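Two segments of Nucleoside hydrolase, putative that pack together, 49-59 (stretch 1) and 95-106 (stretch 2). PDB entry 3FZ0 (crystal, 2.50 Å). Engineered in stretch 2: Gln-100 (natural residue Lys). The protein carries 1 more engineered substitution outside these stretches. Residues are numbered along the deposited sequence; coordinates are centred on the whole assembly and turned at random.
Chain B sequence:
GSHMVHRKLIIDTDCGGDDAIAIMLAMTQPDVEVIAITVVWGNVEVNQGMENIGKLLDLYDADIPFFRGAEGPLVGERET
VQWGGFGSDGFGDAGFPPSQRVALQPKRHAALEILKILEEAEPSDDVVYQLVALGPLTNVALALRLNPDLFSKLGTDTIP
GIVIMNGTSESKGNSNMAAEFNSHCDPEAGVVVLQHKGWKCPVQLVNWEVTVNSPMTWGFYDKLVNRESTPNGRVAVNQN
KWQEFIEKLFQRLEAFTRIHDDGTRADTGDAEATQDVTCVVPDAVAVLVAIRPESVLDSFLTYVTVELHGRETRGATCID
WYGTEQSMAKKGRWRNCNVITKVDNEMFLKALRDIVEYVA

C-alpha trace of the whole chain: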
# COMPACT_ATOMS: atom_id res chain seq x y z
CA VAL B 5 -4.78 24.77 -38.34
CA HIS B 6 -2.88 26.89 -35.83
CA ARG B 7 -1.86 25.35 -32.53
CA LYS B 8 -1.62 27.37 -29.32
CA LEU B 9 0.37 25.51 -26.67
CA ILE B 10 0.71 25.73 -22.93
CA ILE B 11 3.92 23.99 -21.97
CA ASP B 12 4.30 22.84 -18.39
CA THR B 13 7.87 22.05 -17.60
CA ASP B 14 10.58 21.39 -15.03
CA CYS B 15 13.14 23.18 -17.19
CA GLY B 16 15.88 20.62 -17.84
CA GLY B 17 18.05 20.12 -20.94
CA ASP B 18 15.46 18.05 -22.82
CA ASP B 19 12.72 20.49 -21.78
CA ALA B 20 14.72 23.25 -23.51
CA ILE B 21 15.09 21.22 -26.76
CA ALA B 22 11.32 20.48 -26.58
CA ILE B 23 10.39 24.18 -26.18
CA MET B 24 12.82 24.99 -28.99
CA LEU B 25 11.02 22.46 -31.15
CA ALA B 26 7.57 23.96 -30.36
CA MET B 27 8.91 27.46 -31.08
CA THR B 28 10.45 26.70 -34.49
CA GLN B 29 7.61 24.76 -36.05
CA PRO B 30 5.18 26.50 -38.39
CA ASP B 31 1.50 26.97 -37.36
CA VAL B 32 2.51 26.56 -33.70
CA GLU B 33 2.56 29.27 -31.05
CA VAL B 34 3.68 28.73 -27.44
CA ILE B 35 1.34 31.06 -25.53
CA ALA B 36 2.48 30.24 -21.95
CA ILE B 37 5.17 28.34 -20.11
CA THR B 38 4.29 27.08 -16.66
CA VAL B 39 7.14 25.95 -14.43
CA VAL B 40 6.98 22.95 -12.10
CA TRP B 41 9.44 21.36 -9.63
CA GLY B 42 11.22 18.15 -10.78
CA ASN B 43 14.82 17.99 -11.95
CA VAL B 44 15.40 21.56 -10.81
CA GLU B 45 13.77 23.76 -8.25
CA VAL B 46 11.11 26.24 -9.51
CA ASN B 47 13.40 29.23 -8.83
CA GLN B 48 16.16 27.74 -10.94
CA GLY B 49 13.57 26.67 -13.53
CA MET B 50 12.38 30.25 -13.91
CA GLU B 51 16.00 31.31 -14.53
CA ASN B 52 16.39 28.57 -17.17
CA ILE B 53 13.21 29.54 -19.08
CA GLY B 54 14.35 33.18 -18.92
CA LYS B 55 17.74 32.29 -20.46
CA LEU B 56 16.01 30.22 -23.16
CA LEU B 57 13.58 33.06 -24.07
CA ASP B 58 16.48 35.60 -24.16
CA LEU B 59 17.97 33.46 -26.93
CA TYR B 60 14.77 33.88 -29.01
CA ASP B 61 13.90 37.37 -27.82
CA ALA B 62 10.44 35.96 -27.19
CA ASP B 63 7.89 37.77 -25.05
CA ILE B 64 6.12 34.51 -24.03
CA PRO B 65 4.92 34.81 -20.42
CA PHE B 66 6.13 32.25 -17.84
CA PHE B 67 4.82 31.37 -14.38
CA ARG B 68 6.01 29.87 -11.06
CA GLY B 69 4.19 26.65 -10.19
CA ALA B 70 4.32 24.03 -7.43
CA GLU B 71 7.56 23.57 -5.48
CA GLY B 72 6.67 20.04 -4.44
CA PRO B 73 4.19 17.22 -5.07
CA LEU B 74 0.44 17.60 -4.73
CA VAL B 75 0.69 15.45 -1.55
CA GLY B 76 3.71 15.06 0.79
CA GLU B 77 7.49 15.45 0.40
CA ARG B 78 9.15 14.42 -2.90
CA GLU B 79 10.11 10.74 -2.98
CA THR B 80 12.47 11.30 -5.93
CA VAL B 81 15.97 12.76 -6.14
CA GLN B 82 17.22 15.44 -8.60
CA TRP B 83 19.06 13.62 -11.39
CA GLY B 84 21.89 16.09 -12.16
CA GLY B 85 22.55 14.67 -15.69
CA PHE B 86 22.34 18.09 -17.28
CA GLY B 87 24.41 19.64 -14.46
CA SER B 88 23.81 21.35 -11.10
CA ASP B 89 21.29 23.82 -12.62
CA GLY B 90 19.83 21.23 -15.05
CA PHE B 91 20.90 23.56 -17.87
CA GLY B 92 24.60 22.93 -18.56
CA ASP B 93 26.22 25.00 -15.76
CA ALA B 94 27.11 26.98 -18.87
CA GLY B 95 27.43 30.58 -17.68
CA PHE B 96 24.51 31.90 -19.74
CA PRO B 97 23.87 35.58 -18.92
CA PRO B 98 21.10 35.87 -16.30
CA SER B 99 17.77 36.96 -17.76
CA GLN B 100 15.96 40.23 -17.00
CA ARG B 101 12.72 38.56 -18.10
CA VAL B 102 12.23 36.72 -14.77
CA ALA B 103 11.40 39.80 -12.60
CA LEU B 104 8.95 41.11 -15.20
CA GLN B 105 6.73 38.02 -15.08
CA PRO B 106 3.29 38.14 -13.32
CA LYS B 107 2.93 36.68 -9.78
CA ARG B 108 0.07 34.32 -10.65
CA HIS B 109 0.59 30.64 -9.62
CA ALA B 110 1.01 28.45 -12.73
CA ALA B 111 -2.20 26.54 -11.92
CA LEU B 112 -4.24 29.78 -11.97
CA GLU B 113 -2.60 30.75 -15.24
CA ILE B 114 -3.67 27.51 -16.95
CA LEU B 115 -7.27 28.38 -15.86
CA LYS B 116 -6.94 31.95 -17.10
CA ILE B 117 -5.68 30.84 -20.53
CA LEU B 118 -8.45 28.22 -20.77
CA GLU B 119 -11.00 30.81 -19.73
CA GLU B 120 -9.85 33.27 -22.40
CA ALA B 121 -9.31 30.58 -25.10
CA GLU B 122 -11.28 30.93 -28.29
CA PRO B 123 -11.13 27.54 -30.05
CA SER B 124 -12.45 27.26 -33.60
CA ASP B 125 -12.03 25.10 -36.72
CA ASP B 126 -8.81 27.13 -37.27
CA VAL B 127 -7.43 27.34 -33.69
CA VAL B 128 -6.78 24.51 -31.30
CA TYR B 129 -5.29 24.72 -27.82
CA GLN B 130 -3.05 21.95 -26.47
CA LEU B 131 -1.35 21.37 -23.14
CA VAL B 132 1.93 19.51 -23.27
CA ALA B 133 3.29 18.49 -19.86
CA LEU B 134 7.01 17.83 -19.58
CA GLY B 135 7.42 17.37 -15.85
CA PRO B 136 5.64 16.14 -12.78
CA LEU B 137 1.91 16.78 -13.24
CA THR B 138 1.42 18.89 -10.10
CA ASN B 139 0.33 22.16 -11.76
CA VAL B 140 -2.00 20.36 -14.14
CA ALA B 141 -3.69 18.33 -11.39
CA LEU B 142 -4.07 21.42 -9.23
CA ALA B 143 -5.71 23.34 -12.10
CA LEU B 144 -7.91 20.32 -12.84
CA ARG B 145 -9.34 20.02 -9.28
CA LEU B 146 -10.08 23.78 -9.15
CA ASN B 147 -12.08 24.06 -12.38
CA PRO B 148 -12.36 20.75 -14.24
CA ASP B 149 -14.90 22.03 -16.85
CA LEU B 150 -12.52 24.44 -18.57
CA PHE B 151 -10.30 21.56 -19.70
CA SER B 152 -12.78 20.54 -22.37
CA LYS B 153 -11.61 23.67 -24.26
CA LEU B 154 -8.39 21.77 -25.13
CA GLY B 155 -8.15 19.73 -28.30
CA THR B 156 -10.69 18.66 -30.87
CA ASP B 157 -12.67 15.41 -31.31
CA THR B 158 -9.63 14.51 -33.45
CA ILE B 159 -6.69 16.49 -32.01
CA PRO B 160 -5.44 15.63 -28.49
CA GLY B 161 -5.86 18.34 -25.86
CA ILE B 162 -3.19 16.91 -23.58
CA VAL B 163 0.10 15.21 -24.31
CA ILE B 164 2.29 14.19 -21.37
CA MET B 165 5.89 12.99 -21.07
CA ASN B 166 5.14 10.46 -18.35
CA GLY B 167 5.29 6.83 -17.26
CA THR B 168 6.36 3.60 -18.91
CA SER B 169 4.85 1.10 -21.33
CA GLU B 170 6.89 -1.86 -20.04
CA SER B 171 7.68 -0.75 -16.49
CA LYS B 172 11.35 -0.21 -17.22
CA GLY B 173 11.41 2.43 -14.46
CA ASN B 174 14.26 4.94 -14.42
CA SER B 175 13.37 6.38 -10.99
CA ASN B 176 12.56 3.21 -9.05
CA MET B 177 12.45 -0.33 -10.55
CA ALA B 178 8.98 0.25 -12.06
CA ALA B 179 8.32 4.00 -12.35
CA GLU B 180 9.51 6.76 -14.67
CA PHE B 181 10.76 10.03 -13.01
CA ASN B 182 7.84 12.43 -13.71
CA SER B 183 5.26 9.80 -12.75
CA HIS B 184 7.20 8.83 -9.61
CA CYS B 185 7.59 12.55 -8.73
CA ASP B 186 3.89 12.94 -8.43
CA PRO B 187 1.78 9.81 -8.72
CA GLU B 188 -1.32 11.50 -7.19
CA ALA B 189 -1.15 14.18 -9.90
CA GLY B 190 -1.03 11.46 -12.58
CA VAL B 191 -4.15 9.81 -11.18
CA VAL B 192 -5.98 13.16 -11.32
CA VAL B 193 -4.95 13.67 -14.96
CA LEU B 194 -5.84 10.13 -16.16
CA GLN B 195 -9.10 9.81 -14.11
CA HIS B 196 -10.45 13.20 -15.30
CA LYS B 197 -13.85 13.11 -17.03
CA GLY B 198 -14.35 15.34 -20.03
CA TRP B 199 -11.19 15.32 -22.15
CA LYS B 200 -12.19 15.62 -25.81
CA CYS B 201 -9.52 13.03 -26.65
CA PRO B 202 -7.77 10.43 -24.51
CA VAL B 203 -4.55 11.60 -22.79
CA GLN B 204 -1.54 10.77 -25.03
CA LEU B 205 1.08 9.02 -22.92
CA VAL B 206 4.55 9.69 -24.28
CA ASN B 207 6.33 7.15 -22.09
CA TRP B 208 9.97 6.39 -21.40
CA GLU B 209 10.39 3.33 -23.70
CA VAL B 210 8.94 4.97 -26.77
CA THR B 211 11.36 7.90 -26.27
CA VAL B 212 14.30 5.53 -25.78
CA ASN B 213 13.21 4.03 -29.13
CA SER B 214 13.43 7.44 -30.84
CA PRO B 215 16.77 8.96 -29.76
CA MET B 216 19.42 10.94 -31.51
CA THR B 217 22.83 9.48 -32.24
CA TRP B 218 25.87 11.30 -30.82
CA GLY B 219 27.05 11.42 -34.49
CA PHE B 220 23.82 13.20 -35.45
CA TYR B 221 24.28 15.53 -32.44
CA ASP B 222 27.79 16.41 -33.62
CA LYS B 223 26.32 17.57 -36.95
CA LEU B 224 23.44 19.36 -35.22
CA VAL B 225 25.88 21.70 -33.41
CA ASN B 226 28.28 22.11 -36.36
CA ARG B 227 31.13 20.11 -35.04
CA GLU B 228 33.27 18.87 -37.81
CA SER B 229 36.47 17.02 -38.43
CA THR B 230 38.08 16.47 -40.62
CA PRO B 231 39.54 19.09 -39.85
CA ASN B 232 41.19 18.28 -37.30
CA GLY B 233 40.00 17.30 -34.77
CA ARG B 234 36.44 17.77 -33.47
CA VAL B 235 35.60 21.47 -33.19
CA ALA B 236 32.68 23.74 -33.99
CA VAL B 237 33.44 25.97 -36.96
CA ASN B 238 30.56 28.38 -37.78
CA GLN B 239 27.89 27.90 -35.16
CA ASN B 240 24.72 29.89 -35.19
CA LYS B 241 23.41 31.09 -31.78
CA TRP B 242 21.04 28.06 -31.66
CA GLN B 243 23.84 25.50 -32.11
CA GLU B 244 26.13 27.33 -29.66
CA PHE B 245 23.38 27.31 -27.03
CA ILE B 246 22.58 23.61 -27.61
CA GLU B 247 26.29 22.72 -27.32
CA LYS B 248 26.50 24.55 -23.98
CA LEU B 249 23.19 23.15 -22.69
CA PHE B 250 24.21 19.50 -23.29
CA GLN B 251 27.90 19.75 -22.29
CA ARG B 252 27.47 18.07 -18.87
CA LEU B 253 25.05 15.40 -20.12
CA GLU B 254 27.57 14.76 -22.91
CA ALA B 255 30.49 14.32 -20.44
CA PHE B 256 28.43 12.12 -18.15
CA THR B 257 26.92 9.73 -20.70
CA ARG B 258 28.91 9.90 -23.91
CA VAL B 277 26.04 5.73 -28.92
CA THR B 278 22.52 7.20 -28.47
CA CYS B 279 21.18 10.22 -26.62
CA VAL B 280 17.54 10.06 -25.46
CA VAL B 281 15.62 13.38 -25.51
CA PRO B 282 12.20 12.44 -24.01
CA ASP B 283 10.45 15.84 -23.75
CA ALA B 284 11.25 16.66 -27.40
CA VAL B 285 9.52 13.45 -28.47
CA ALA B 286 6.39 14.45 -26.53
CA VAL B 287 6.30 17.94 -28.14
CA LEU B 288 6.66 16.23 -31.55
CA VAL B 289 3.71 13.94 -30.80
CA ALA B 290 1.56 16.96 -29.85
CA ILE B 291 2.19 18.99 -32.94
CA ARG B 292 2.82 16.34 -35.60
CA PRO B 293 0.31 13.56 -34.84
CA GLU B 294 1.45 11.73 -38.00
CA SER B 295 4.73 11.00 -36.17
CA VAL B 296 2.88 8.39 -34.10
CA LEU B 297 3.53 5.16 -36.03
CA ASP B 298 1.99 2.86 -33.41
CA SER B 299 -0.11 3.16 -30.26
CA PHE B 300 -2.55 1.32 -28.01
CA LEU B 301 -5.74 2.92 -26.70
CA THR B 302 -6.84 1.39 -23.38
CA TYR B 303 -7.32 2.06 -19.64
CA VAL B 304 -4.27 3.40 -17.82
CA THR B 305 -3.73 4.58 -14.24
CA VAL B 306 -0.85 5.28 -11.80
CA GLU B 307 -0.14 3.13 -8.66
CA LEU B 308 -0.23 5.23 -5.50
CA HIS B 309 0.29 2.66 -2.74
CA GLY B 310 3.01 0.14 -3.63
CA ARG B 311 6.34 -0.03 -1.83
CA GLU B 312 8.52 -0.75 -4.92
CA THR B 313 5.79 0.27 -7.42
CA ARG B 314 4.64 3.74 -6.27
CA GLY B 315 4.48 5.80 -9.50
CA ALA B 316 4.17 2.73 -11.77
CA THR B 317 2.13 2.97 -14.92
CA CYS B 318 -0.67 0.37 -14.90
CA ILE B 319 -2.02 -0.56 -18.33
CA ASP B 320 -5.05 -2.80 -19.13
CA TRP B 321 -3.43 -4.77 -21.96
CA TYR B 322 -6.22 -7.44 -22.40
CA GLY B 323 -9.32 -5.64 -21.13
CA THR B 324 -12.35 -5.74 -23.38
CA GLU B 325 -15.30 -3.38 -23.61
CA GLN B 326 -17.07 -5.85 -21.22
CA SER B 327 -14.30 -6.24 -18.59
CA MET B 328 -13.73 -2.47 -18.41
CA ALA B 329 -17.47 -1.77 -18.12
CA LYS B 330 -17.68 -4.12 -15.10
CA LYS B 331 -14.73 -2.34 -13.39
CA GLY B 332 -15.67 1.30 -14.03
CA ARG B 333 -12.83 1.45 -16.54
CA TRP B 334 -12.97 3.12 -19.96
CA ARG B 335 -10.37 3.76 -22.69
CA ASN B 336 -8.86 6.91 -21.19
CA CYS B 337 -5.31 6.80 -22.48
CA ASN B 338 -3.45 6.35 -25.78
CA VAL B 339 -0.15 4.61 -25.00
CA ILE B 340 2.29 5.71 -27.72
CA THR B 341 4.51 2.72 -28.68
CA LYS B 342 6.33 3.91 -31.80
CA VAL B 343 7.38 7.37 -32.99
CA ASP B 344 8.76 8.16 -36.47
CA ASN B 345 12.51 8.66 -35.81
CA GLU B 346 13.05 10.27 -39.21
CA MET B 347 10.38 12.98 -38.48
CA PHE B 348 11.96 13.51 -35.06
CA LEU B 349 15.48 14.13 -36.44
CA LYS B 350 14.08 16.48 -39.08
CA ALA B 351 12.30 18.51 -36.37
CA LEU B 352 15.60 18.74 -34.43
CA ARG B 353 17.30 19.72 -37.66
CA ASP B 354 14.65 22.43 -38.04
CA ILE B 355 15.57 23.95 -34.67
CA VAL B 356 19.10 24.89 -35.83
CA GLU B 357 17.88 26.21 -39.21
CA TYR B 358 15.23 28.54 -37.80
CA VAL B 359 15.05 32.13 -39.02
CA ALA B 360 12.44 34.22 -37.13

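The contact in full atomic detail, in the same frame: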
# COMPACT_ATOMS: atom_id res chain seq x y z
N GLY B 49 14.33 26.84 -12.30
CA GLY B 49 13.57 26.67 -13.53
C GLY B 49 13.24 27.99 -14.22
O GLY B 49 13.53 28.17 -15.44
N MET B 50 12.66 28.91 -13.44
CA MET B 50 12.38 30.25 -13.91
C MET B 50 13.60 30.88 -14.59
O MET B 50 13.48 31.45 -15.69
CB MET B 50 11.88 31.14 -12.76
CG MET B 50 10.49 30.78 -12.26
SD MET B 50 9.17 30.95 -13.46
CE MET B 50 8.88 32.72 -13.42
N GLU B 51 14.77 30.77 -13.96
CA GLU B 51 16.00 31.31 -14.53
C GLU B 51 16.36 30.65 -15.86
O GLU B 51 16.79 31.33 -16.81
CB GLU B 51 17.16 31.18 -13.55
CG GLU B 51 16.97 31.99 -12.25
CD GLU B 51 16.87 33.52 -12.47
OE1 GLU B 51 17.67 34.08 -13.26
OE2 GLU B 51 16.01 34.18 -11.85
N ASN B 52 16.14 29.33 -15.92
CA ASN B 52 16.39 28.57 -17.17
C ASN B 52 15.48 29.01 -18.32
O ASN B 52 15.99 29.34 -19.40
CB ASN B 52 16.30 27.06 -16.94
CG ASN B 52 17.30 26.56 -15.94
OD1 ASN B 52 18.19 27.30 -15.49
ND2 ASN B 52 17.18 25.28 -15.59
N ILE B 53 14.17 29.06 -18.08
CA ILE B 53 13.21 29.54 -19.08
C ILE B 53 13.59 30.96 -19.55
O ILE B 53 13.60 31.23 -20.75
CB ILE B 53 11.72 29.49 -18.59
CG1 ILE B 53 11.22 28.05 -18.38
CG2 ILE B 53 10.78 30.17 -19.60
CD1 ILE B 53 11.61 27.06 -19.48
N GLY B 54 13.95 31.83 -18.61
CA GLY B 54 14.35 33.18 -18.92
C GLY B 54 15.54 33.22 -19.84
O GLY B 54 15.56 34.03 -20.78
N LYS B 55 16.54 32.37 -19.58
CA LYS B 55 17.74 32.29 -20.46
C LYS B 55 17.37 31.74 -21.83
O LYS B 55 17.86 32.25 -22.84
CB LYS B 55 18.86 31.46 -19.83
CG LYS B 55 19.43 32.06 -18.54
CD LYS B 55 20.25 31.07 -17.75
CE LYS B 55 20.90 31.75 -16.57
NZ LYS B 55 21.92 30.91 -15.93
N LEU B 56 16.48 30.74 -21.87
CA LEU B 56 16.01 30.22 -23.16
C LEU B 56 15.21 31.26 -23.98
O LEU B 56 15.42 31.39 -25.18
CB LEU B 56 15.18 28.95 -22.96
CG LEU B 56 14.51 28.32 -24.19
CD1 LEU B 56 15.54 27.86 -25.22
CD2 LEU B 56 13.64 27.13 -23.71
N LEU B 57 14.33 32.03 -23.34
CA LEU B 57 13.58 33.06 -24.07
C LEU B 57 14.43 34.28 -24.49
O LEU B 57 14.12 34.92 -25.51
CB LEU B 57 12.33 33.49 -23.30
CG LEU B 57 11.35 32.37 -22.94
CD1 LEU B 57 10.19 32.89 -22.11
CD2 LEU B 57 10.85 31.57 -24.16
N ASP B 58 15.47 34.62 -23.71
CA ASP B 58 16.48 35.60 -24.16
C ASP B 58 17.02 35.23 -25.54
O ASP B 58 17.05 36.07 -26.44
CB ASP B 58 17.65 35.68 -23.18
CG ASP B 58 17.30 36.45 -21.91
OD1 ASP B 58 16.31 37.23 -21.91
OD2 ASP B 58 18.05 36.29 -20.93
N LEU B 59 17.43 33.97 -25.68
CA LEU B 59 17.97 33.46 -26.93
C LEU B 59 17.06 33.82 -28.12
O LEU B 59 17.53 34.28 -29.14
CB LEU B 59 18.18 31.96 -26.82
CG LEU B 59 19.00 31.27 -27.91
CD1 LEU B 59 20.46 31.81 -27.92
CD2 LEU B 59 18.98 29.76 -27.76
N GLY B 95 27.14 29.17 -17.82
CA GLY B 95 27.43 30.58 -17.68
C GLY B 95 26.65 31.45 -18.65
O GLY B 95 27.12 32.50 -19.04
N PHE B 96 25.44 31.01 -19.03
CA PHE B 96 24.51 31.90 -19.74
C PHE B 96 24.29 33.21 -18.96
O PHE B 96 24.20 33.21 -17.72
CB PHE B 96 23.17 31.24 -19.98
CG PHE B 96 23.24 29.99 -20.79
CD1 PHE B 96 22.68 28.80 -20.32
CD2 PHE B 96 23.83 30.00 -22.05
CE1 PHE B 96 22.73 27.63 -21.07
CE2 PHE B 96 23.89 28.85 -22.82
CZ PHE B 96 23.34 27.65 -22.34
N PRO B 97 24.17 34.35 -19.68
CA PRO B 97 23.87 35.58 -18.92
C PRO B 97 22.50 35.47 -18.29
O PRO B 97 21.56 35.01 -18.95
CB PRO B 97 23.86 36.67 -19.99
CG PRO B 97 24.63 36.08 -21.15
CD PRO B 97 24.29 34.60 -21.13
N PRO B 98 22.38 35.88 -17.01
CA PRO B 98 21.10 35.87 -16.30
C PRO B 98 20.10 36.72 -17.06
O PRO B 98 20.48 37.70 -17.67
CB PRO B 98 21.45 36.52 -14.95
CG PRO B 98 22.90 36.23 -14.76
CD PRO B 98 23.46 36.40 -16.14
N SER B 99 18.83 36.34 -16.99
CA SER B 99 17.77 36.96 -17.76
C SER B 99 17.04 38.03 -16.94
O SER B 99 16.71 37.83 -15.76
CB SER B 99 16.76 35.88 -18.16
OG SER B 99 15.67 36.41 -18.88
N GLN B 100 16.75 39.15 -17.60
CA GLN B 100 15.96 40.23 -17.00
C GLN B 100 14.46 39.96 -17.13
O GLN B 100 13.63 40.65 -16.55
CB GLN B 100 16.34 41.57 -17.63
CG GLN B 100 17.84 41.86 -17.59
CD GLN B 100 18.27 42.40 -16.23
OE1 GLN B 100 18.04 43.58 -15.91
NE2 GLN B 100 18.88 41.55 -15.42
N ARG B 101 14.11 38.91 -17.88
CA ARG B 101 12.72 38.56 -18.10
C ARG B 101 12.03 38.04 -16.83
O ARG B 101 10.82 38.27 -16.63
CB ARG B 101 12.62 37.56 -19.25
CG ARG B 101 12.70 38.19 -20.61
CD ARG B 101 12.69 37.21 -21.74
NE ARG B 101 13.59 37.69 -22.76
CZ ARG B 101 13.24 38.41 -23.82
NH1 ARG B 101 11.98 38.69 -24.05
NH2 ARG B 101 14.16 38.83 -24.66
N VAL B 102 12.79 37.38 -15.96
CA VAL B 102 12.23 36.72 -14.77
C VAL B 102 11.43 37.68 -13.89
O VAL B 102 10.26 37.41 -13.62
CB VAL B 102 13.30 35.96 -13.92
CG1 VAL B 102 12.69 35.41 -12.65
CG2 VAL B 102 13.94 34.85 -14.71
N ALA B 103 12.04 38.79 -13.49
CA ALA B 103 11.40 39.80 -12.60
C ALA B 103 10.16 40.45 -13.18
O ALA B 103 9.30 40.90 -12.44
CB ALA B 103 12.40 40.89 -12.16
N LEU B 104 10.08 40.51 -14.51
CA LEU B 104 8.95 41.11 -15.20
C LEU B 104 7.70 40.24 -15.18
O LEU B 104 6.63 40.74 -15.46
CB LEU B 104 9.27 41.37 -16.68
CG LEU B 104 10.38 42.29 -17.15
CD1 LEU B 104 10.46 42.28 -18.73
CD2 LEU B 104 10.18 43.68 -16.59
N GLN B 105 7.85 38.95 -14.92
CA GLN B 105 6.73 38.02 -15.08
C GLN B 105 5.70 38.27 -14.00
O GLN B 105 6.07 38.68 -12.91
CB GLN B 105 7.22 36.57 -15.05
CG GLN B 105 8.13 36.20 -16.18
CD GLN B 105 7.71 36.77 -17.54
OE1 GLN B 105 6.71 36.38 -18.12
NE2 GLN B 105 8.51 37.69 -18.06
N PRO B 106 4.41 38.06 -14.30
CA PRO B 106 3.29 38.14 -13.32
C PRO B 106 3.42 37.16 -12.14
O PRO B 106 4.02 36.11 -12.29
CB PRO B 106 2.06 37.79 -14.16
CG PRO B 106 2.46 38.15 -15.60
CD PRO B 106 3.92 37.74 -15.67
O HOH W 1 24.06 29.61 -17.26
O HOH W 2 20.38 35.16 -21.04

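A loop running into a short, weakly bonded helix lies along one side of a continuous helix, held by a small polar cluster around Asp-58, with apolar packing at Val-102 and a lysine chain laid along the loop beside it.

The closest pair of CA atoms is Gly-54 CA and Ser-99 CA, 5.2 Å apart. Glycine suits this spot: an ideal CB on Gly-54 would point toward the loop and sit 2.9 Å from Ser-99 CB, a clash, and 3.1 Å from Val-102 CG2. With no side chain there, Ser-99 OG comes within 3.0 Å of Gly-54 O and 3.2 Å of Asp-58 OD1. Either would be a weak hydrogen bond, and the single hydroxyl proton is not settled between them. Ser-99 OG also accepts from Arg-101 N at 3.1 Å, capping the turn into the short helix, so one small residue serves both its own segment and its neighbour.

Asp-58 leaves the helix sideways, yet its m rotamer brings the carboxylate to the loop. Arg-101 NE meets Asp-58 OD1 at 2.9 Å in a salt bridge, nearly straight at 162°, at the edge of the guanidinium, while Leu-57 C lies over one of its faces. Water 2 donates to Asp-58 OD2 (2.6 Å) and to Pro-97 O (2.4 Å), tying the carboxylate to the loop backbone.

Val-102 is buried, with Val-102 CG2 lying 3.6 Å from Met-50 O and Val-102 CG1 4.3 Å from Met-50 CB; a short branched side chain fills this space without reaching far.

Lys-55 uses its length differently. Its nearly extended chain places Lys-55 CD 3.7 Å from Phe-96 CB and Lys-55 CG 3.7 Å from Pro-97 O, so methylenes supply the packing while Lys-55 NZ donates to water 1 at 2.8 Å. That water also accepts a weak bond from Phe-96 N at 2.6 Å.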